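Polar amino acid ABC uptake transporter substrate binding protein (Streptococcus thermophilus LMG 18311, PDB 3HV1) probably captures polar amino acids outside the cell membrane and delivers them to an ABC uptake transporter. Local coordinates at residues A[21-26]-A[53-58]; A[15-20]-A[214-219]; A[83-88]-A[228-233]; A[35-38]-A[42-45]. All coordinates share one frame; numbering follows the deposited sequence.

Interaction 1. Residues A[21-26]-A[53-58]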
loop_
_atom_site.group_PDB
_atom_site.type_symbol
_atom_site.label_atom_id
_atom_site.label_comp_id
_atom_site.label_asym_id
_atom_site.label_seq_id
_atom_site.Cartn_x
_atom_site.Cartn_y
_atom_site.Cartn_z
ATOM N N LYS A 21 -4.688 22.233 -20.964
ATOM C CA LYS A 21 -5.231 22.633 -19.668
ATOM C C LYS A 21 -6.591 21.985 -19.462
ATOM O O LYS A 21 -7.529 22.620 -18.993
ATOM C CB LYS A 21 -5.371 24.152 -19.597
ATOM C CG LYS A 21 -4.052 24.903 -19.682
ATOM C CD LYS A 21 -4.280 26.404 -19.592
ATOM C CE LYS A 21 -2.970 27.165 -19.693
ATOM N NZ LYS A 21 -3.211 28.632 -19.760
ATOM N N LYS A 22 -6.681 20.707 -19.810
ATOM C CA LYS A 22 -7.927 19.969 -19.686
ATOM C C LYS A 22 -7.704 18.478 -19.531
ATOM O O LYS A 22 -6.756 17.912 -20.077
ATOM C CB LYS A 22 -8.802 20.156 -20.930
ATOM C CG LYS A 22 -9.338 21.540 -21.191
ATOM C CD LYS A 22 -10.263 21.480 -22.412
ATOM C CE LYS A 22 -10.857 22.832 -22.766
ATOM N NZ LYS A 22 -11.777 22.718 -23.940
ATOM N N ILE A 23 -8.614 17.844 -18.806
ATOM C CA ILE A 23 -8.581 16.408 -18.603
ATOM C C ILE A 23 -10.035 16.033 -18.377
ATOM O O ILE A 23 -10.776 16.801 -17.773
ATOM C CB ILE A 23 -7.734 16.027 -17.380
ATOM C CG1 ILE A 23 -7.583 14.507 -17.323
ATOM C CG2 ILE A 23 -8.386 16.578 -16.099
ATOM C CD1 ILE A 23 -6.325 14.043 -16.607
ATOM N N LYS A 24 -10.451 14.875 -18.878
ATOM C CA LYS A 24 -11.838 14.439 -18.730
ATOM C C LYS A 24 -11.919 13.267 -17.763
ATOM O O LYS A 24 -11.165 12.305 -17.871
ATOM C CB LYS A 24 -12.430 14.046 -20.097
ATOM C CG LYS A 24 -13.899 13.615 -20.040
ATOM C CD LYS A 24 -14.537 13.438 -21.435
ATOM C CE LYS A 24 -14.840 14.776 -22.094
ATOM N NZ LYS A 24 -15.716 14.660 -23.300
ATOM N N ILE A 25 -12.839 13.360 -16.811
ATOM C CA ILE A 25 -13.008 12.319 -15.811
ATOM C C ILE A 25 -14.415 11.749 -15.837
ATOM O O ILE A 25 -15.405 12.489 -15.837
ATOM C CB ILE A 25 -12.706 12.874 -14.397
ATOM C CG1 ILE A 25 -11.313 13.522 -14.402
ATOM C CG2 ILE A 25 -12.793 11.746 -13.363
ATOM C CD1 ILE A 25 -10.890 14.108 -13.061
ATOM N N GLY A 26 -14.496 10.424 -15.871
ATOM C CA GLY A 26 -15.784 9.766 -15.904
ATOM C C GLY A 26 -16.244 9.347 -14.525
ATOM O O GLY A 26 -15.439 8.916 -13.701
ATOM N N ALA A 53 -9.575 19.985 -6.971
ATOM C CA ALA A 53 -8.503 20.590 -6.185
ATOM C C ALA A 53 -7.127 20.143 -6.663
ATOM O O ALA A 53 -6.204 20.947 -6.736
ATOM C CB ALA A 53 -8.681 20.249 -4.718
ATOM N N VAL A 54 -6.998 18.855 -6.971
ATOM C CA VAL A 54 -5.732 18.314 -7.455
ATOM C C VAL A 54 -5.357 18.955 -8.789
ATOM O O VAL A 54 -4.227 19.401 -8.980
ATOM C CB VAL A 54 -5.816 16.774 -7.644
ATOM C CG1 VAL A 54 -4.654 16.278 -8.505
ATOM C CG2 VAL A 54 -5.780 16.076 -6.288
ATOM N N PHE A 55 -6.310 19.038 -9.708
ATOM C CA PHE A 55 -5.961 19.604 -11.003
ATOM C C PHE A 55 -5.829 21.111 -11.019
ATOM O O PHE A 55 -5.151 21.669 -11.882
ATOM C CB PHE A 55 -6.916 19.066 -12.059
ATOM C CG PHE A 55 -6.660 17.619 -12.365
ATOM C CD1 PHE A 55 -5.478 17.239 -12.999
ATOM C CD2 PHE A 55 -7.524 16.631 -11.919
ATOM C CE1 PHE A 55 -5.161 15.890 -13.173
ATOM C CE2 PHE A 55 -7.220 15.281 -12.089
ATOM C CZ PHE A 55 -6.030 14.909 -12.718
ATOM N N LYS A 56 -6.420 21.773 -10.031
ATOM C CA LYS A 56 -6.295 23.218 -9.944
ATOM C C LYS A 56 -4.826 23.540 -9.667
ATOM O O LYS A 56 -4.323 24.594 -10.054
ATOM C CB LYS A 56 -7.169 23.758 -8.820
ATOM C CG LYS A 56 -7.203 25.281 -8.715
ATOM C CD LYS A 56 -8.085 25.711 -7.546
ATOM C CE LYS A 56 -8.250 27.220 -7.485
ATOM N NZ LYS A 56 -9.170 27.627 -6.375
ATOM N N LEU A 57 -4.138 22.619 -8.994
ATOM C CA LEU A 57 -2.718 22.801 -8.676
ATOM C C LEU A 57 -1.881 22.923 -9.935
ATOM O O LEU A 57 -0.845 23.584 -9.947
ATOM C CB LEU A 57 -2.187 21.602 -7.905
ATOM C CG LEU A 57 -2.786 21.339 -6.530
ATOM C CD1 LEU A 57 -2.264 19.996 -5.997
ATOM C CD2 LEU A 57 -2.418 22.483 -5.614
ATOM N N TYR A 58 -2.334 22.251 -10.985
ATOM C CA TYR A 58 -1.614 22.222 -12.246
ATOM C C TYR A 58 -2.214 23.113 -13.316
ATOM O O TYR A 58 -1.742 23.120 -14.454
ATOM C CB TYR A 58 -1.549 20.781 -12.751
ATOM C CG TYR A 58 -0.871 19.832 -11.781
ATOM C CD1 TYR A 58 0.514 19.860 -11.600
ATOM C CD2 TYR A 58 -1.612 18.904 -11.044
ATOM C CE1 TYR A 58 1.149 18.986 -10.709
ATOM C CE2 TYR A 58 -0.986 18.024 -10.149
ATOM C CZ TYR A 58 0.397 18.072 -9.991
ATOM O OH TYR A 58 1.014 17.189 -9.131
#

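Interaction 2. Residues A[15-20]-A[214-219]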
loop_
_atom_site.group_PDB
_atom_site.type_symbol
_atom_site.label_atom_id
_atom_site.label_comp_id
_atom_site.label_asym_id
_atom_site.label_seq_id
_atom_site.Cartn_x
_atom_site.Cartn_y
_atom_site.Cartn_z
ATOM N N GLN A 15 1.809 15.895 -21.152
ATOM C CA GLN A 15 2.134 17.091 -21.920
ATOM C C GLN A 15 0.899 17.724 -22.537
ATOM O O GLN A 15 0.771 18.946 -22.583
ATOM C CB GLN A 15 3.132 16.746 -23.024
ATOM C CG GLN A 15 4.569 16.931 -22.605
ATOM C CD GLN A 15 4.930 18.396 -22.486
ATOM O OE1 GLN A 15 4.958 19.119 -23.484
ATOM N NE2 GLN A 15 5.194 18.847 -21.263
ATOM N N THR A 16 -0.011 16.885 -23.013
ATOM C CA THR A 16 -1.235 17.370 -23.625
ATOM C C THR A 16 -2.185 17.941 -22.574
ATOM O O THR A 16 -2.723 19.034 -22.747
ATOM C CB THR A 16 -1.926 16.241 -24.416
ATOM O OG1 THR A 16 -1.104 15.885 -25.536
ATOM C CG2 THR A 16 -3.287 16.678 -24.915
ATOM N N TYR A 17 -2.377 17.219 -21.475
ATOM C CA TYR A 17 -3.267 17.695 -20.421
ATOM C C TYR A 17 -2.864 19.079 -19.928
ATOM O O TYR A 17 -3.703 19.953 -19.775
ATOM C CB TYR A 17 -3.283 16.722 -19.239
ATOM C CG TYR A 17 -3.679 15.310 -19.597
ATOM C CD1 TYR A 17 -4.800 15.053 -20.387
ATOM C CD2 TYR A 17 -2.943 14.227 -19.128
ATOM C CE1 TYR A 17 -5.175 13.737 -20.699
ATOM C CE2 TYR A 17 -3.307 12.921 -19.432
ATOM C CZ TYR A 17 -4.420 12.683 -20.215
ATOM O OH TYR A 17 -4.774 11.384 -20.497
ATOM N N THR A 18 -1.578 19.274 -19.667
ATOM C CA THR A 18 -1.101 20.564 -19.192
ATOM C C THR A 18 -1.213 21.608 -20.294
ATOM O O THR A 18 -1.589 22.750 -20.040
ATOM C CB THR A 18 0.360 20.492 -18.761
ATOM O OG1 THR A 18 1.137 19.931 -19.827
ATOM C CG2 THR A 18 0.509 19.642 -17.515
ATOM N N LYS A 19 -0.882 21.210 -21.518
ATOM C CA LYS A 19 -0.946 22.121 -22.654
ATOM C C LYS A 19 -2.377 22.561 -22.938
ATOM O O LYS A 19 -2.648 23.755 -23.025
ATOM C CB LYS A 19 -0.341 21.473 -23.907
ATOM C CG LYS A 19 -0.766 22.123 -25.234
ATOM C CD LYS A 19 -0.555 23.635 -25.230
ATOM C CE LYS A 19 -1.137 24.285 -26.488
ATOM N NZ LYS A 19 -1.097 25.781 -26.434
ATOM N N GLU A 20 -3.286 21.601 -23.088
ATOM C CA GLU A 20 -4.682 21.921 -23.363
ATOM C C GLU A 20 -5.373 22.391 -22.093
ATOM O O GLU A 20 -6.505 22.873 -22.135
ATOM C CB GLU A 20 -5.435 20.702 -23.904
ATOM C CG GLU A 20 -4.737 19.959 -25.024
ATOM C CD GLU A 20 -5.636 18.924 -25.677
ATOM O OE1 GLU A 20 -6.491 18.340 -24.975
ATOM O OE2 GLU A 20 -5.484 18.683 -26.894
ATOM N N GLY A 214 -8.237 5.511 -11.331
ATOM C CA GLY A 214 -7.730 4.693 -12.417
ATOM C C GLY A 214 -7.477 5.503 -13.682
ATOM O O GLY A 214 -8.238 6.407 -13.999
ATOM N N ALA A 215 -6.397 5.183 -14.389
ATOM C CA ALA A 215 -6.041 5.869 -15.632
ATOM C C ALA A 215 -5.451 4.847 -16.587
ATOM O O ALA A 215 -5.118 3.731 -16.182
ATOM C CB ALA A 215 -5.014 6.961 -15.360
ATOM N N ARG A 216 -5.323 5.216 -17.856
ATOM C CA ARG A 216 -4.735 4.293 -18.819
ATOM C C ARG A 216 -3.329 3.946 -18.324
ATOM O O ARG A 216 -2.637 4.793 -17.759
ATOM C CB ARG A 216 -4.695 4.930 -20.212
ATOM C CG ARG A 216 -6.054 4.899 -20.925
ATOM C CD ARG A 216 -5.989 5.558 -22.294
ATOM N NE ARG A 216 -5.764 6.996 -22.204
ATOM C CZ ARG A 216 -6.717 7.897 -21.981
ATOM N NH1 ARG A 216 -7.980 7.519 -21.827
ATOM N NH2 ARG A 216 -6.403 9.180 -21.908
ATOM N N LYS A 217 -2.912 2.699 -18.519
ATOM C CA LYS A 217 -1.595 2.265 -18.060
ATOM C C LYS A 217 -0.441 3.093 -18.613
ATOM O O LYS A 217 0.599 3.226 -17.964
ATOM C CB LYS A 217 -1.378 0.790 -18.409
ATOM C CG LYS A 217 -2.325 -0.150 -17.703
ATOM C CD LYS A 217 -1.976 -1.598 -17.996
ATOM C CE LYS A 217 -2.619 -2.517 -16.991
ATOM N NZ LYS A 217 -2.109 -2.234 -15.617
ATOM N N VAL A 218 -0.622 3.644 -19.813
ATOM C CA VAL A 218 0.411 4.459 -20.452
ATOM C C VAL A 218 0.598 5.825 -19.790
ATOM O O VAL A 218 1.661 6.432 -19.901
ATOM C CB VAL A 218 0.094 4.694 -21.948
ATOM C CG1 VAL A 218 0.205 3.386 -22.715
ATOM C CG2 VAL A 218 -1.315 5.284 -22.101
ATOM N N ASP A 219 -0.433 6.307 -19.102
ATOM C CA ASP A 219 -0.370 7.609 -18.436
ATOM C C ASP A 219 0.351 7.573 -17.090
ATOM O O ASP A 219 -0.177 8.033 -16.073
ATOM C CB ASP A 219 -1.778 8.176 -18.239
ATOM C CG ASP A 219 -2.203 9.087 -19.370
ATOM O OD1 ASP A 219 -1.343 9.832 -19.877
ATOM O OD2 ASP A 219 -3.398 9.080 -19.736
#

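Interaction 3. Residues A[83-88]-A[228-233]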
loop_
_atom_site.group_PDB
_atom_site.type_symbol
_atom_site.label_atom_id
_atom_site.label_comp_id
_atom_site.label_asym_id
_atom_site.label_seq_id
_atom_site.Cartn_x
_atom_site.Cartn_y
_atom_site.Cartn_z
ATOM N N LEU A 83 -9.746 9.434 -16.923
ATOM C CA LEU A 83 -9.650 8.892 -15.578
ATOM C C LEU A 83 -10.993 8.403 -15.089
ATOM O O LEU A 83 -12.024 8.956 -15.444
ATOM C CB LEU A 83 -9.179 9.969 -14.598
ATOM C CG LEU A 83 -7.816 10.635 -14.761
ATOM C CD1 LEU A 83 -7.710 11.796 -13.776
ATOM C CD2 LEU A 83 -6.726 9.621 -14.525
ATOM N N ILE A 84 -10.957 7.355 -14.275
ATOM C CA ILE A 84 -12.143 6.796 -13.651
ATOM C C ILE A 84 -11.948 7.232 -12.191
ATOM O O ILE A 84 -11.068 6.720 -11.501
ATOM C CB ILE A 84 -12.147 5.257 -13.722
ATOM C CG1 ILE A 84 -12.190 4.798 -15.182
ATOM C CG2 ILE A 84 -13.345 4.704 -12.972
ATOM C CD1 ILE A 84 -12.206 3.284 -15.332
ATOM N N TRP A 85 -12.756 8.180 -11.740
ATOM C CA TRP A 85 -12.629 8.715 -10.391
ATOM C C TRP A 85 -14.036 8.911 -9.835
ATOM O O TRP A 85 -14.692 9.907 -10.132
ATOM C CB TRP A 85 -11.889 10.054 -10.464
ATOM C CG TRP A 85 -11.361 10.556 -9.145
ATOM C CD1 TRP A 85 -11.894 10.327 -7.904
ATOM C CD2 TRP A 85 -10.217 11.392 -8.941
ATOM N NE1 TRP A 85 -11.152 10.969 -6.942
ATOM C CE2 TRP A 85 -10.116 11.631 -7.548
ATOM C CE3 TRP A 85 -9.263 11.965 -9.799
ATOM C CZ2 TRP A 85 -9.099 12.413 -6.992
ATOM C CZ3 TRP A 85 -8.250 12.747 -9.245
ATOM C CH2 TRP A 85 -8.179 12.963 -7.849
ATOM N N ASN A 86 -14.498 7.950 -9.044
ATOM C CA ASN A 86 -15.845 7.990 -8.469
ATOM C C ASN A 86 -15.954 6.787 -7.526
ATOM O O ASN A 86 -16.741 5.872 -7.764
ATOM C CB ASN A 86 -16.883 7.875 -9.610
ATOM C CG ASN A 86 -18.319 8.084 -9.145
ATOM O OD1 ASN A 86 -18.648 9.089 -8.511
ATOM N ND2 ASN A 86 -19.186 7.141 -9.486
ATOM N N GLY A 87 -15.150 6.789 -6.465
ATOM C CA GLY A 87 -15.168 5.676 -5.532
ATOM C C GLY A 87 -14.721 4.399 -6.219
ATOM O O GLY A 87 -15.267 3.322 -5.983
ATOM N N TYR A 88 -13.723 4.528 -7.087
ATOM C CA TYR A 88 -13.178 3.403 -7.837
ATOM C C TYR A 88 -12.122 2.714 -6.971
ATOM O O TYR A 88 -11.607 3.310 -6.032
ATOM C CB TYR A 88 -12.551 3.947 -9.128
ATOM C CG TYR A 88 -12.243 2.928 -10.206
ATOM C CD1 TYR A 88 -13.198 2.004 -10.619
ATOM C CD2 TYR A 88 -11.017 2.944 -10.867
ATOM C CE1 TYR A 88 -12.942 1.118 -11.677
ATOM C CE2 TYR A 88 -10.751 2.069 -11.923
ATOM C CZ TYR A 88 -11.720 1.161 -12.320
ATOM O OH TYR A 88 -11.474 0.321 -13.382
ATOM N N GLN A 228 1.145 13.042 -6.119
ATOM C CA GLN A 228 1.820 14.222 -5.579
ATOM C C GLN A 228 0.777 15.275 -5.207
ATOM O O GLN A 228 0.928 15.996 -4.228
ATOM C CB GLN A 228 2.779 14.808 -6.620
ATOM C CG GLN A 228 3.981 13.930 -6.931
ATOM C CD GLN A 228 4.835 14.491 -8.061
ATOM O OE1 GLN A 228 5.132 15.687 -8.097
ATOM N NE2 GLN A 228 5.240 13.624 -8.986
ATOM N N GLY A 229 -0.279 15.364 -6.010
ATOM C CA GLY A 229 -1.336 16.323 -5.737
ATOM C C GLY A 229 -1.974 16.059 -4.385
ATOM O O GLY A 229 -2.185 16.985 -3.602
ATOM N N PHE A 230 -2.285 14.794 -4.108
ATOM C CA PHE A 230 -2.884 14.437 -2.818
ATOM C C PHE A 230 -1.980 14.916 -1.692
ATOM O O PHE A 230 -2.435 15.525 -0.730
ATOM C CB PHE A 230 -3.037 12.922 -2.662
ATOM C CG PHE A 230 -4.033 12.294 -3.597
ATOM C CD1 PHE A 230 -5.128 13.011 -4.069
ATOM C CD2 PHE A 230 -3.901 10.959 -3.962
ATOM C CE1 PHE A 230 -6.081 12.409 -4.893
ATOM C CE2 PHE A 230 -4.853 10.343 -4.788
ATOM C CZ PHE A 230 -5.939 11.074 -5.249
ATOM N N GLU A 231 -0.691 14.621 -1.816
ATOM C CA GLU A 231 0.263 15.000 -0.786
ATOM C C GLU A 231 0.324 16.500 -0.605
ATOM O O GLU A 231 0.372 16.994 0.516
ATOM C CB GLU A 231 1.654 14.463 -1.123
ATOM C CG GLU A 231 1.729 12.950 -1.195
ATOM C CD GLU A 231 3.158 12.457 -1.353
ATOM O OE1 GLU A 231 3.993 12.770 -0.473
ATOM O OE2 GLU A 231 3.444 11.766 -2.352
ATOM N N THR A 232 0.325 17.226 -1.719
ATOM C CA THR A 232 0.370 18.675 -1.674
ATOM C C THR A 232 -0.848 19.257 -0.964
ATOM O O THR A 232 -0.715 20.169 -0.143
ATOM C CB THR A 232 0.481 19.260 -3.101
ATOM O OG1 THR A 232 1.680 18.766 -3.719
ATOM C CG2 THR A 232 0.544 20.763 -3.059
ATOM N N LEU A 233 -2.032 18.722 -1.267
ATOM C CA LEU A 233 -3.268 19.202 -0.651
ATOM C C LEU A 233 -3.313 18.885 0.834
ATOM O O LEU A 233 -3.881 19.646 1.610
ATOM C CB LEU A 233 -4.488 18.582 -1.347
ATOM C CG LEU A 233 -4.625 18.935 -2.832
ATOM C CD1 LEU A 233 -5.820 18.179 -3.435
ATOM C CD2 LEU A 233 -4.824 20.433 -2.977
#

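Interaction 4. Residues A[35-38]-A[42-45]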
loop_
_atom_site.group_PDB
_atom_site.type_symbol
_atom_site.label_atom_id
_atom_site.label_comp_id
_atom_site.label_asym_id
_atom_site.label_seq_id
_atom_site.Cartn_x
_atom_site.Cartn_y
_atom_site.Cartn_z
ATOM N N GLY A 35 -19.596 11.363 -6.157
ATOM C CA GLY A 35 -19.758 12.196 -7.337
ATOM C C GLY A 35 -21.144 11.886 -7.858
ATOM O O GLY A 35 -21.440 10.737 -8.181
ATOM N N TYR A 36 -21.992 12.899 -7.934
ATOM C CA TYR A 36 -23.345 12.669 -8.389
ATOM C C TYR A 36 -24.026 13.918 -8.918
ATOM O O TYR A 36 -23.579 15.041 -8.690
ATOM C CB TYR A 36 -24.169 12.061 -7.245
ATOM C CG TYR A 36 -24.193 12.902 -5.979
ATOM C CD1 TYR A 36 -25.250 13.771 -5.711
ATOM C CD2 TYR A 36 -23.151 12.829 -5.048
ATOM C CE1 TYR A 36 -25.274 14.543 -4.546
ATOM C CE2 TYR A 36 -23.165 13.598 -3.885
ATOM C CZ TYR A 36 -24.226 14.448 -3.639
ATOM O OH TYR A 36 -24.244 15.200 -2.487
ATOM N N GLU A 37 -25.119 13.702 -9.639
ATOM C CA GLU A 37 -25.882 14.802 -10.196
ATOM C C GLU A 37 -26.981 15.176 -9.209
ATOM O O GLU A 37 -27.741 14.320 -8.759
ATOM C CB GLU A 37 -26.480 14.394 -11.544
ATOM C CG GLU A 37 -27.551 15.339 -12.038
ATOM C CD GLU A 37 -27.883 15.138 -13.496
ATOM O OE1 GLU A 37 -27.810 13.983 -13.969
ATOM O OE2 GLU A 37 -28.228 16.137 -14.162
ATOM N N GLU A 38 -27.047 16.456 -8.858
ATOM C CA GLU A 38 -28.054 16.939 -7.926
ATOM C C GLU A 38 -29.350 17.215 -8.661
ATOM O O GLU A 38 -29.425 17.092 -9.884
ATOM C CB GLU A 38 -27.589 18.231 -7.256
ATOM C CG GLU A 38 -27.318 18.129 -5.762
ATOM C CD GLU A 38 -28.496 17.574 -4.971
ATOM O OE1 GLU A 38 -29.659 17.910 -5.297
ATOM O OE2 GLU A 38 -28.252 16.813 -4.009
ATOM N N SER A 42 -26.445 20.019 -11.247
ATOM C CA SER A 42 -25.012 20.160 -11.009
ATOM C C SER A 42 -24.378 18.830 -10.602
ATOM O O SER A 42 -25.073 17.914 -10.170
ATOM C CB SER A 42 -24.769 21.188 -9.905
ATOM O OG SER A 42 -25.305 20.738 -8.670
ATOM N N TYR A 43 -23.059 18.723 -10.763
ATOM C CA TYR A 43 -22.323 17.525 -10.363
ATOM C C TYR A 43 -21.525 17.915 -9.131
ATOM O O TYR A 43 -20.741 18.860 -9.171
ATOM C CB TYR A 43 -21.344 17.063 -11.439
ATOM C CG TYR A 43 -21.969 16.599 -12.732
ATOM C CD1 TYR A 43 -23.255 16.056 -12.764
ATOM C CD2 TYR A 43 -21.255 16.668 -13.923
ATOM C CE1 TYR A 43 -23.814 15.599 -13.961
ATOM C CE2 TYR A 43 -21.793 16.210 -15.116
ATOM C CZ TYR A 43 -23.069 15.679 -15.131
ATOM O OH TYR A 43 -23.577 15.218 -16.319
ATOM N N ILE A 44 -21.718 17.182 -8.041
ATOM C CA ILE A 44 -21.026 17.482 -6.801
ATOM C C ILE A 44 -20.601 16.203 -6.099
ATOM O O ILE A 44 -21.071 15.123 -6.433
ATOM C CB ILE A 44 -21.933 18.273 -5.830
ATOM C CG1 ILE A 44 -23.192 17.452 -5.524
ATOM C CG2 ILE A 44 -22.315 19.631 -6.435
ATOM C CD1 ILE A 44 -24.022 18.007 -4.401
ATOM N N GLY A 45 -19.706 16.322 -5.124
ATOM C CA GLY A 45 -19.292 15.130 -4.405
ATOM C C GLY A 45 -17.883 15.239 -3.871
ATOM O O GLY A 45 -17.143 16.145 -4.254
#

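Interaction 1. Residues A[21-26]-A[53-58]
The flat face of the Phe55 ring receives the methyl branch of Ile23: CG2 of Ile23 stands 4.1 Å from the centroid of the Phe55 ring and only 5° off its normal, a CH-pi contact. The other branch of the isoleucine reaches the far end of the same ring, where CD1 of Ile23 lies 4.0 Å from CZ of Phe55. CG1 of Ile23 runs anti to the backbone N (chi1 -173°), which sends the two branches to different parts of the aromatic surface. Ile25, two residues further along the strand and therefore on the same face of the sheet, comes in obliquely, with its CD1 4.0 Å from CE2 of Phe55. The contact packs the helix 46-56 against the strand 22-27, an alpha/beta layer of the periplasmic-binding-protein fold in which this strand lies between the parallel strands 61-66 and 83-84. Beta-branched isoleucine suits an extended backbone, while a phenylalanine on the helix, together with the isoleucine, fills the 8.7 Å between CA of Ile23 and CA of Phe55. Leu83 and Trp85 also touch Phe55, and Leu222 of the helix 220-236 packs on Ile23.

Interaction 2. Residues A[15-20]-A[214-219]
OD2 of Asp219 accepts the hydroxyl proton of Tyr17 in a short hydrogen bond, 2.8 Å from OH to OD2. The phenol arrives on the syn side of the carboxylate but 30° out of its plane, and ring and carboxylate planes are turned 50° against each other. The other oxygen stays close to the ring edge, with OD1 of Asp219 3.7 Å from CE2 of Tyr17. From a different direction NH2 of Arg216 comes to 3.1 Å from OH of Tyr17; the bend of Arg216 at chi3 (-68°) swings the guanidinium toward the phenol. A long salt bridge, 3.7 Å from NH2 of Arg216 to OD2 of Asp219, joins the charged groups. In the solute-binding fold this contact ties the N-terminal helix 14-20 to the type I turn Arg216 to Asp219, which leads from the strand 209-215 into the helix 220-236. Tyrosine suits the helix position because its ring carries a polar atom to the turn while packing on Leu222. Arginine can serve several partners: NH2 also forms a salt bridge with Asp82, and NH1 donates to the carbonyl oxygens of Leu76 and Ile81, while OD1 of Asp219 accepts from N of Gln13.

Interaction 3. Residues A[83-88]-A[228-233]
Trp85 and Phe230 meet inside the lobe of this periplasmic-binding-protein fold, where the loop following the strand 83-84 faces the long helix 220-236. The aromatic contact comes first: the two side chains approach from opposite directions as an oblique pair, the planes of the indole six-membered ring and the phenyl ring stand at 90°, and their centroids lie 5.8 Å apart. CG of Trp85 is anti to the backbone N (chi1 -165°), extending the indole from the loop toward the helix. Both residues are buried, and large flat groups suit a place where the nearest CA atoms, those of Trp85 and Phe230, are still 13.6 Å apart. Apolar packing widens the contact, since Ile25 and Ala51 touch Trp85 and Leu50 touches Phe230, so that the helix 46-56 lines both rings. The polar contribution is slight: NE1 of Trp85 makes a weak hydrogen bond to OD1 of Asp47. At the point of closest approach, CE1 of Phe230 lies 3.7 Å from both CH2 and CZ2 of Trp85, with CZ2 near the plane of the phenyl ring.

Interaction 4. Residues A[35-38]-A[42-45]
Tyr36 and Ile44 form an antiparallel hydrogen-bonded pair, N of Tyr36 donating to O of Ile44 at 2.8 Å and N of Ile44 to O of Tyr36 at 2.9 Å, both nearly along the C=O axis. A further bond, 2.8 Å from N of Glu38 to O of Ser42, continues the ladder beyond the non-hydrogen-bonded pair of Glu37 and Tyr43. On the face carrying Tyr36 and Ile44, the isoleucine slides under the phenol: CG1 of Ile44 sits 4.0 Å from the centroid of the Tyr36 ring, 25° off its normal, a CH-pi contact offset toward the rim. CG of Tyr36 lies between the backbone N and the carbonyl carbon (chi1 57°), which folds the ring over the neighbouring strand, above O of Ile44. CD1 of Ile44 also meets the aliphatic part of Glu38, 3.6 Å from its CG. These strands make a beta hairpin, and strand 30-31 extends it to a three-stranded antiparallel sheet. On the other face CB of Glu37 lies at the edge of the Tyr43 ring, 3.8 Å from CE1 of Tyr43. Tyr43 also meets Phe27 edge-to-face and packs on Trp64, joining the hairpin to the lobe. Glycine is needed at Gly45, right before the helix 46-56: its backbone angles would press a CB against the preceding carbonyl O, and a CB would also run into CA of Gly35.

Overall arrangement
Interactions 1, 2 and 3 are buried and reach one mixed sheet: strand 22-27 serves interaction 1, and strands 83-84 and 209-215, neighbours within it, serve interactions 3 and 2. Interactions 1 and 3 are apolar and aromatic, and share a core in which Val54 packs on Leu233 and Ile25 on Trp85. Interaction 2 is polar and charged although buried; it meets interaction 1 at the end of helix 14-20, where N of Lys22 probably bonds to O of Tyr17, and its turn leads into helix 220-236 of interaction 3. Interaction 4, partly exposed, is held mainly by backbone hydrogen bonds; its centre is about 17 Å from that of interaction 3, though Gly35 touches Asn86.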